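Local structure of serine protease pet (Escherichia coli, 4OM9) at residues D447-T453 with Y473-G479; T845-A849 with A960-E964; I5-A10 with E551-N555. The protein acts as a secreted autotransporter enterotoxin of enteroaggregative E. coli, a serine protease that probably cleaves the host cytoskeletal protein alpha-fodrin. One frame throughout, in Å; residues are numbered along the deposited sequence.

The three contacts are spread over the elongated passenger domain and touch nowhere. Contact 3 joins the start of the protease domain, residues 5-10, to the helix 552-558, a partner more than 500 residues later. Nested inside the loop it closes is contact 1, where strands 451-453 and 476-477 pair on successive turns of the beta-helix; the centres of these two contacts are about 36 Å apart. Contact 2 follows both along the chain, between loops 845-849 and 960-964 beyond the last regular strands, its centre about 60 Å from that of contact 1 and about 67 Å from that of contact 3. The set thus samples the protease-to-stalk junction, the regular stalk and its C-terminal end.

Contact 1. Residues D447-T453 with Y473-G479; sequences DSGTTIT and YHGNVDG
Two successive turns of the parallel beta-helix meet where Thr451 and Ile452 pair in register with Asn476 and Val477. Asn476 N donates to Thr450 O, Asp478 N to Ile452 O, and Ile452 N to Asn476 O at 3.0 Å. The carbonyl of Asn476 is gripped twice: Tyr473 OH donates to Asn476 O at 2.6 Å from the face of the carbonyl plane opposite to that used by Ile452 N. The same hydroxyl lies 3.6 Å from Ile452 CG1, while Gly475 N sits over the centre of the tyrosine ring.

Asn476 also bonds through its side chain. With CG beside the backbone N (chi1 -44°), its ND2 reaches Thr451 OG1 at 3.1 Å, nearly straight (171°) and in the amide plane, and bends to Ser448 O at 2.8 Å, above that carbonyl's plane. One amide nitrogen therefore ties the 447-450 turn to the strand that follows it. Farther along, Thr453 OG1 donates to Asp478 OD1 at 2.8 Å, nearly along the carboxylate C-O bond.

Strand 451-453 is bonded on its other side to strand 429-432; Val477 packs on Ile502 of strand 502-504, and Ile452 and Tyr473 both rest on Ile443.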
loop_
_atom_site.group_PDB
_atom_site.type_symbol
_atom_site.label_atom_id
_atom_site.label_comp_id
_atom_site.label_asym_id
_atom_site.label_seq_id
_atom_site.Cartn_x
_atom_site.Cartn_y
_atom_site.Cartn_z
ATOM N N ASP A 447 -9.900 8.749 -0.119
ATOM C CA ASP A 447 -9.385 7.416 0.137
ATOM C C ASP A 447 -9.022 6.642 -1.124
ATOM O O ASP A 447 -9.284 7.067 -2.231
ATOM C CB ASP A 447 -10.401 6.595 0.971
ATOM C CG ASP A 447 -11.740 6.375 0.241
ATOM O OD1 ASP A 447 -11.721 6.079 -0.972
ATOM O OD2 ASP A 447 -12.809 6.460 0.891
ATOM N N SER A 448 -8.468 5.460 -0.922
ATOM C CA SER A 448 -7.961 4.654 -2.011
ATOM C C SER A 448 -9.049 3.932 -2.765
ATOM O O SER A 448 -8.759 3.020 -3.543
ATOM C CB SER A 448 -6.957 3.639 -1.475
ATOM O OG SER A 448 -7.551 2.880 -0.458
ATOM N N GLY A 449 -10.302 4.305 -2.507
ATOM C CA GLY A 449 -11.400 3.904 -3.365
ATOM C C GLY A 449 -11.347 4.664 -4.691
ATOM O O GLY A 449 -11.945 4.238 -5.680
ATOM N N THR A 450 -10.625 5.785 -4.700
ATOM C CA THR A 450 -10.450 6.609 -5.891
ATOM C C THR A 450 -9.271 6.143 -6.754
ATOM O O THR A 450 -8.169 5.882 -6.249
ATOM C CB THR A 450 -10.219 8.096 -5.513
ATOM O OG1 THR A 450 -11.373 8.606 -4.844
ATOM C CG2 THR A 450 -9.925 8.941 -6.740
ATOM N N THR A 451 -9.507 6.045 -8.058
ATOM C CA THR A 451 -8.440 5.761 -8.994
ATOM C C THR A 451 -8.546 6.689 -10.207
ATOM O O THR A 451 -9.644 6.961 -10.730
ATOM C CB THR A 451 -8.468 4.303 -9.463
ATOM O OG1 THR A 451 -8.540 3.438 -8.322
ATOM C CG2 THR A 451 -7.207 3.979 -10.282
ATOM N N ILE A 452 -7.396 7.203 -10.622
ATOM C CA ILE A 452 -7.293 7.966 -11.858
ATOM C C ILE A 452 -6.635 7.048 -12.840
ATOM O O ILE A 452 -5.581 6.499 -12.560
ATOM C CB ILE A 452 -6.498 9.257 -11.667
ATOM C CG1 ILE A 452 -7.272 10.190 -10.723
ATOM C CG2 ILE A 452 -6.192 9.912 -13.017
ATOM C CD1 ILE A 452 -6.537 11.464 -10.336
ATOM N N THR A 453 -7.286 6.832 -13.970
ATOM C CA THR A 453 -6.816 5.852 -14.936
ATOM C C THR A 453 -6.825 6.399 -16.357
ATOM O O THR A 453 -7.152 7.563 -16.593
ATOM C CB THR A 453 -7.684 4.581 -14.901
ATOM O OG1 THR A 453 -7.023 3.547 -15.642
ATOM C CG2 THR A 453 -9.092 4.860 -15.527
ATOM N N TYR A 473 -1.930 12.487 -1.887
ATOM C CA TYR A 473 -2.926 11.846 -2.726
ATOM C C TYR A 473 -3.200 10.487 -2.112
ATOM O O TYR A 473 -2.288 9.645 -2.025
ATOM C CB TYR A 473 -2.449 11.722 -4.177
ATOM C CG TYR A 473 -3.408 10.976 -5.085
ATOM C CD1 TYR A 473 -4.764 11.344 -5.165
ATOM C CD2 TYR A 473 -2.962 9.923 -5.885
ATOM C CE1 TYR A 473 -5.638 10.665 -5.997
ATOM C CE2 TYR A 473 -3.827 9.235 -6.717
ATOM C CZ TYR A 473 -5.165 9.613 -6.778
ATOM O OH TYR A 473 -6.031 8.921 -7.604
ATOM N N HIS A 474 -4.436 10.302 -1.635
ATOM C CA HIS A 474 -4.871 9.060 -1.019
ATOM C C HIS A 474 -5.356 8.034 -2.055
ATOM O O HIS A 474 -5.562 6.871 -1.724
ATOM C CB HIS A 474 -6.002 9.317 -0.023
ATOM C CG HIS A 474 -5.588 10.000 1.254
ATOM N ND1 HIS A 474 -4.635 9.487 2.113
ATOM C CD2 HIS A 474 -6.082 11.112 1.854
ATOM C CE1 HIS A 474 -4.525 10.283 3.169
ATOM N NE2 HIS A 474 -5.391 11.270 3.036
ATOM N N GLY A 475 -5.575 8.465 -3.298
ATOM C CA GLY A 475 -6.154 7.592 -4.315
ATOM C C GLY A 475 -5.130 6.802 -5.120
ATOM O O GLY A 475 -3.932 6.802 -4.801
ATOM N N ASN A 476 -5.580 6.138 -6.183
ATOM C CA ASN A 476 -4.659 5.349 -6.996
ATOM C C ASN A 476 -4.430 5.888 -8.416
ATOM O O ASN A 476 -5.063 6.852 -8.850
ATOM C CB ASN A 476 -5.140 3.905 -7.094
ATOM C CG ASN A 476 -5.614 3.362 -5.772
ATOM O OD1 ASN A 476 -4.828 3.211 -4.838
ATOM N ND2 ASN A 476 -6.917 3.062 -5.680
ATOM N N VAL A 477 -3.488 5.251 -9.108
ATOM C CA VAL A 477 -3.239 5.453 -10.518
ATOM C C VAL A 477 -3.018 4.098 -11.177
ATOM O O VAL A 477 -2.224 3.276 -10.691
ATOM C CB VAL A 477 -1.982 6.346 -10.785
ATOM C CG1 VAL A 477 -1.695 6.432 -12.283
ATOM C CG2 VAL A 477 -2.159 7.728 -10.196
ATOM N N ASP A 478 -3.697 3.854 -12.288
ATOM C CA ASP A 478 -3.312 2.730 -13.122
ATOM C C ASP A 478 -3.711 3.028 -14.562
ATOM O O ASP A 478 -4.096 4.148 -14.882
ATOM C CB ASP A 478 -3.917 1.414 -12.606
ATOM C CG ASP A 478 -5.428 1.335 -12.779
ATOM O OD1 ASP A 478 -6.043 2.204 -13.428
ATOM O OD2 ASP A 478 -6.013 0.362 -12.272
ATOM N N GLY A 479 -3.608 2.027 -15.427
ATOM C CA GLY A 479 -3.843 2.240 -16.840
ATOM C C GLY A 479 -2.719 2.982 -17.550
ATOM O O GLY A 479 -1.588 3.069 -17.055
#

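Contact 2. Residues T845-A849 with A960-E964; sequences TSNSA and AFLAE
Asn847 and Glu964 approach from opposite directions, and OD1 of Asn847 lies 3.1 Å from OE1 of Glu964. As modelled both atoms are acceptors, so the pair is a close polar approach and not a hydrogen bond; the amide and carboxylate planes stand 60° apart. Next to it, Ser848 OG is 3.5 Å from Phe961 O, and Ser848 CB lies 3.9 Å from Glu964 OE1.

Within its own loop the Asn847 amide is held loosely. Its OD1 accepts a weak bond from Ser848 N at 2.7 Å and another from Ser848 OG at 3.4 Å, while ND2 makes a weak bond to Ser846 O. The glutamate chain bends at chi2 (88°), which directs the carboxylate toward the asparagine. Farther out, the Asn847 side chain touches Asn872 and the Glu964 side chain touches Glu909.

The contact joins two irregular loops at the C-terminal end of the modelled stalk, and Glu964 is the last residue located. The two facing oxygens add no evident attraction as modelled, and only about 150 Å² is buried, so the loops probably lie side by side with little direct bonding. The nearby second acid might raise the pKa of Glu964.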
loop_
_atom_site.group_PDB
_atom_site.type_symbol
_atom_site.label_atom_id
_atom_site.label_comp_id
_atom_site.label_asym_id
_atom_site.label_seq_id
_atom_site.Cartn_x
_atom_site.Cartn_y
_atom_site.Cartn_z
ATOM N N THR A 845 43.515 -21.648 6.617
ATOM C CA THR A 845 43.296 -22.057 5.231
ATOM C C THR A 845 43.259 -23.573 5.085
ATOM O O THR A 845 44.238 -24.266 5.370
ATOM C CB THR A 845 44.374 -21.495 4.291
ATOM O OG1 THR A 845 44.373 -22.237 3.064
ATOM C CG2 THR A 845 45.758 -21.578 4.932
ATOM N N SER A 846 42.118 -24.080 4.629
ATOM C CA SER A 846 41.898 -25.519 4.553
ATOM C C SER A 846 42.218 -26.105 3.187
ATOM O O SER A 846 41.985 -27.297 2.960
ATOM C CB SER A 846 40.450 -25.859 4.924
ATOM O OG SER A 846 40.183 -27.245 4.739
ATOM N N ASN A 847 42.752 -25.280 2.284
ATOM C CA ASN A 847 43.201 -25.773 0.976
ATOM C C ASN A 847 44.019 -24.775 0.166
ATOM O O ASN A 847 44.642 -23.859 0.718
ATOM C CB ASN A 847 41.994 -26.223 0.144
ATOM C CG ASN A 847 42.282 -27.438 -0.713
ATOM O OD1 ASN A 847 42.743 -27.312 -1.848
ATOM N ND2 ASN A 847 42.010 -28.624 -0.174
ATOM N N SER A 848 43.963 -24.962 -1.151
ATOM C CA SER A 848 44.970 -24.491 -2.093
ATOM C C SER A 848 45.156 -22.981 -2.220
ATOM O O SER A 848 44.432 -22.193 -1.609
ATOM C CB SER A 848 44.637 -25.063 -3.470
ATOM O OG SER A 848 43.338 -24.692 -3.872
ATOM N N ALA A 849 46.175 -22.622 -3.003
ATOM C CA ALA A 849 46.362 -21.295 -3.597
ATOM C C ALA A 849 46.952 -20.224 -2.676
ATOM O O ALA A 849 46.379 -19.893 -1.638
ATOM C CB ALA A 849 45.051 -20.804 -4.169
ATOM N N ALA A 960 43.107 -24.935 -11.559
ATOM C CA ALA A 960 43.496 -26.236 -12.087
ATOM C C ALA A 960 43.968 -27.123 -10.941
ATOM O O ALA A 960 44.601 -28.158 -11.156
ATOM C CB ALA A 960 44.584 -26.090 -13.139
ATOM N N PHE A 961 43.659 -26.696 -9.717
ATOM C CA PHE A 961 44.124 -27.383 -8.517
ATOM C C PHE A 961 43.056 -27.438 -7.417
ATOM O O PHE A 961 43.377 -27.290 -6.237
ATOM C CB PHE A 961 45.384 -26.699 -7.968
ATOM C CG PHE A 961 46.128 -25.873 -8.986
ATOM C CD1 PHE A 961 47.002 -26.469 -9.882
ATOM C CD2 PHE A 961 45.957 -24.498 -9.041
ATOM C CE1 PHE A 961 47.684 -25.711 -10.818
ATOM C CE2 PHE A 961 46.639 -23.736 -9.974
ATOM C CZ PHE A 961 47.503 -24.343 -10.863
ATOM N N LEU A 962 41.796 -27.645 -7.794
ATOM C CA LEU A 962 40.725 -27.761 -6.801
ATOM C C LEU A 962 40.773 -29.125 -6.117
ATOM O O LEU A 962 40.705 -29.220 -4.890
ATOM C CB LEU A 962 39.345 -27.545 -7.436
ATOM C CG LEU A 962 38.157 -27.593 -6.462
ATOM C CD1 LEU A 962 38.031 -26.296 -5.667
ATOM C CD2 LEU A 962 36.844 -27.937 -7.164
ATOM N N ALA A 963 40.884 -30.178 -6.923
ATOM C CA ALA A 963 41.022 -31.537 -6.412
ATOM C C ALA A 963 42.478 -31.992 -6.473
ATOM O O ALA A 963 42.828 -32.876 -7.253
ATOM C CB ALA A 963 40.132 -32.492 -7.193
ATOM N N GLU A 964 43.322 -31.380 -5.646
ATOM C CA GLU A 964 44.740 -31.717 -5.608
ATOM C C GLU A 964 45.088 -32.530 -4.365
ATOM O O GLU A 964 44.400 -32.453 -3.347
ATOM C CB GLU A 964 45.592 -30.446 -5.668
ATOM C CG GLU A 964 45.175 -29.353 -4.693
ATOM C CD GLU A 964 45.841 -29.477 -3.335
ATOM O OE1 GLU A 964 45.452 -28.724 -2.414
ATOM O OE2 GLU A 964 46.755 -30.316 -3.188
#

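Contact 3. Residues I5-A10 with E551-N555; sequences ISKAWA and ENSVN
A buried polar and aromatic contact joins the beginning of the protease domain to a helical insertion in the stalk: Trp9 and Ala10 meet Glu551, Val554 and Asn555. Trp9 and Glu551 carry it. The indole NE1 of Trp9 donates to Asn555 OD1 at 3.1 Å, with an angle of 150° at the hydrogen; the oxygen lies at the ring's edge, and the amide plane is turned only 22° from that of the indole. On the six-membered ring, Trp9 CZ2 packs against Val554 CG1 at 3.9 Å.

The second bond is made by a carboxylate. Extended beyond CG, the Glu551 side chain brings OE2 to the backbone of the other segment, where Ala10 N donates to it at 3.0 Å, on the syn side. The same oxygen lies 3.4 Å from Trp9 CD1, the carboxylate and indole planes standing about 60° apart. It also forms a salt bridge with Lys35, which in turn bonds Ile5 O and Ala8 O, while Ser564 OG holds OE1. A buried acid ringed by these donors would probably stay ionised.

Asn555 OD1 has a further partner in Thr560 OG1. Glu551 sits at the joint between helices 543-550 and 552-558, its O accepting from Asn555 N; across the contact, Ala10 lies where the chain leads into helix 10-17 and rests on Phe157 of strand 156-157 and on Phe526.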
loop_
_atom_site.group_PDB
_atom_site.type_symbol
_atom_site.label_atom_id
_atom_site.label_comp_id
_atom_site.label_asym_id
_atom_site.label_seq_id
_atom_site.Cartn_x
_atom_site.Cartn_y
_atom_site.Cartn_z
ATOM N N ILE A 5 -17.223 -0.935 27.870
ATOM C CA ILE A 5 -15.818 -0.909 27.498
ATOM C C ILE A 5 -14.907 -1.509 28.572
ATOM O O ILE A 5 -13.738 -1.147 28.674
ATOM C CB ILE A 5 -15.368 0.533 27.166
ATOM C CG1 ILE A 5 -15.483 1.447 28.388
ATOM C CG2 ILE A 5 -16.217 1.084 26.021
ATOM C CD1 ILE A 5 -14.776 2.801 28.234
ATOM N N SER A 6 -15.439 -2.447 29.355
ATOM C CA SER A 6 -14.644 -3.103 30.391
ATOM C C SER A 6 -13.668 -4.070 29.751
ATOM O O SER A 6 -12.547 -4.251 30.225
ATOM C CB SER A 6 -15.536 -3.835 31.414
ATOM O OG SER A 6 -16.306 -4.871 30.821
ATOM N N LYS A 7 -14.102 -4.690 28.663
ATOM C CA LYS A 7 -13.238 -5.578 27.907
ATOM C C LYS A 7 -12.745 -4.867 26.657
ATOM O O LYS A 7 -11.536 -4.725 26.445
ATOM C CB LYS A 7 -13.964 -6.862 27.519
ATOM C CG LYS A 7 -14.110 -7.877 28.653
ATOM C CD LYS A 7 -15.287 -7.550 29.543
ATOM C CE LYS A 7 -15.506 -8.632 30.605
ATOM N NZ LYS A 7 -15.835 -9.965 30.020
ATOM N N ALA A 8 -13.694 -4.411 25.841
ATOM C CA ALA A 8 -13.387 -3.854 24.533
ATOM C C ALA A 8 -13.018 -2.390 24.635
ATOM O O ALA A 8 -13.448 -1.696 25.544
ATOM C CB ALA A 8 -14.570 -4.029 23.600
ATOM N N TRP A 9 -12.229 -1.912 23.688
ATOM C CA TRP A 9 -11.997 -0.474 23.600
ATOM C C TRP A 9 -13.219 0.252 23.043
ATOM O O TRP A 9 -13.962 -0.282 22.211
ATOM C CB TRP A 9 -10.791 -0.169 22.730
ATOM C CG TRP A 9 -9.522 -0.171 23.452
ATOM C CD1 TRP A 9 -8.804 0.917 23.847
ATOM C CD2 TRP A 9 -8.778 -1.318 23.862
ATOM N NE1 TRP A 9 -7.664 0.516 24.487
ATOM C CE2 TRP A 9 -7.619 -0.855 24.501
ATOM C CE3 TRP A 9 -8.985 -2.700 23.748
ATOM C CZ2 TRP A 9 -6.659 -1.716 25.029
ATOM C CZ3 TRP A 9 -8.037 -3.556 24.267
ATOM C CH2 TRP A 9 -6.890 -3.063 24.907
ATOM N N ALA A 10 -13.405 1.479 23.503
ATOM C CA ALA A 10 -14.537 2.287 23.110
ATOM C C ALA A 10 -14.561 2.456 21.584
ATOM O O ALA A 10 -15.611 2.373 20.951
ATOM C CB ALA A 10 -14.478 3.640 23.821
ATOM N N GLU A 551 -9.150 4.705 29.737
ATOM C CA GLU A 551 -8.409 3.631 29.086
ATOM C C GLU A 551 -6.875 3.840 29.150
ATOM O O GLU A 551 -6.103 3.098 28.522
ATOM C CB GLU A 551 -8.858 3.494 27.630
ATOM C CG GLU A 551 -10.359 3.269 27.441
ATOM C CD GLU A 551 -10.734 3.055 25.986
ATOM O OE1 GLU A 551 -10.298 3.862 25.134
ATOM O OE2 GLU A 551 -11.446 2.069 25.688
ATOM N N ASN A 552 -6.439 4.834 29.920
ATOM C CA ASN A 552 -5.021 5.195 29.995
ATOM C C ASN A 552 -4.111 4.093 30.558
ATOM O O ASN A 552 -3.047 3.828 30.000
ATOM C CB ASN A 552 -4.845 6.461 30.828
ATOM C CG ASN A 552 -3.379 6.773 31.114
ATOM O OD1 ASN A 552 -2.586 6.979 30.193
ATOM N ND2 ASN A 552 -3.016 6.819 32.394
ATOM N N SER A 553 -4.533 3.448 31.646
ATOM C CA SER A 553 -3.733 2.414 32.301
ATOM C C SER A 553 -3.422 1.253 31.382
ATOM O O SER A 553 -2.262 0.873 31.244
ATOM C CB SER A 553 -4.445 1.892 33.558
ATOM O OG SER A 553 -4.636 2.945 34.479
ATOM N N VAL A 554 -4.455 0.689 30.763
ATOM C CA VAL A 554 -4.273 -0.443 29.865
ATOM C C VAL A 554 -3.509 -0.020 28.612
ATOM O O VAL A 554 -2.827 -0.832 27.987
ATOM C CB VAL A 554 -5.626 -1.082 29.462
ATOM C CG1 VAL A 554 -6.431 -0.152 28.550
ATOM C CG2 VAL A 554 -5.403 -2.425 28.776
ATOM N N ASN A 555 -3.614 1.257 28.255
ATOM C CA ASN A 555 -2.888 1.780 27.107
ATOM C C ASN A 555 -1.418 2.003 27.464
ATOM O O ASN A 555 -0.539 1.819 26.632
ATOM C CB ASN A 555 -3.525 3.084 26.592
ATOM C CG ASN A 555 -4.730 2.843 25.672
ATOM O OD1 ASN A 555 -4.874 1.776 25.069
ATOM N ND2 ASN A 555 -5.588 3.850 25.554
#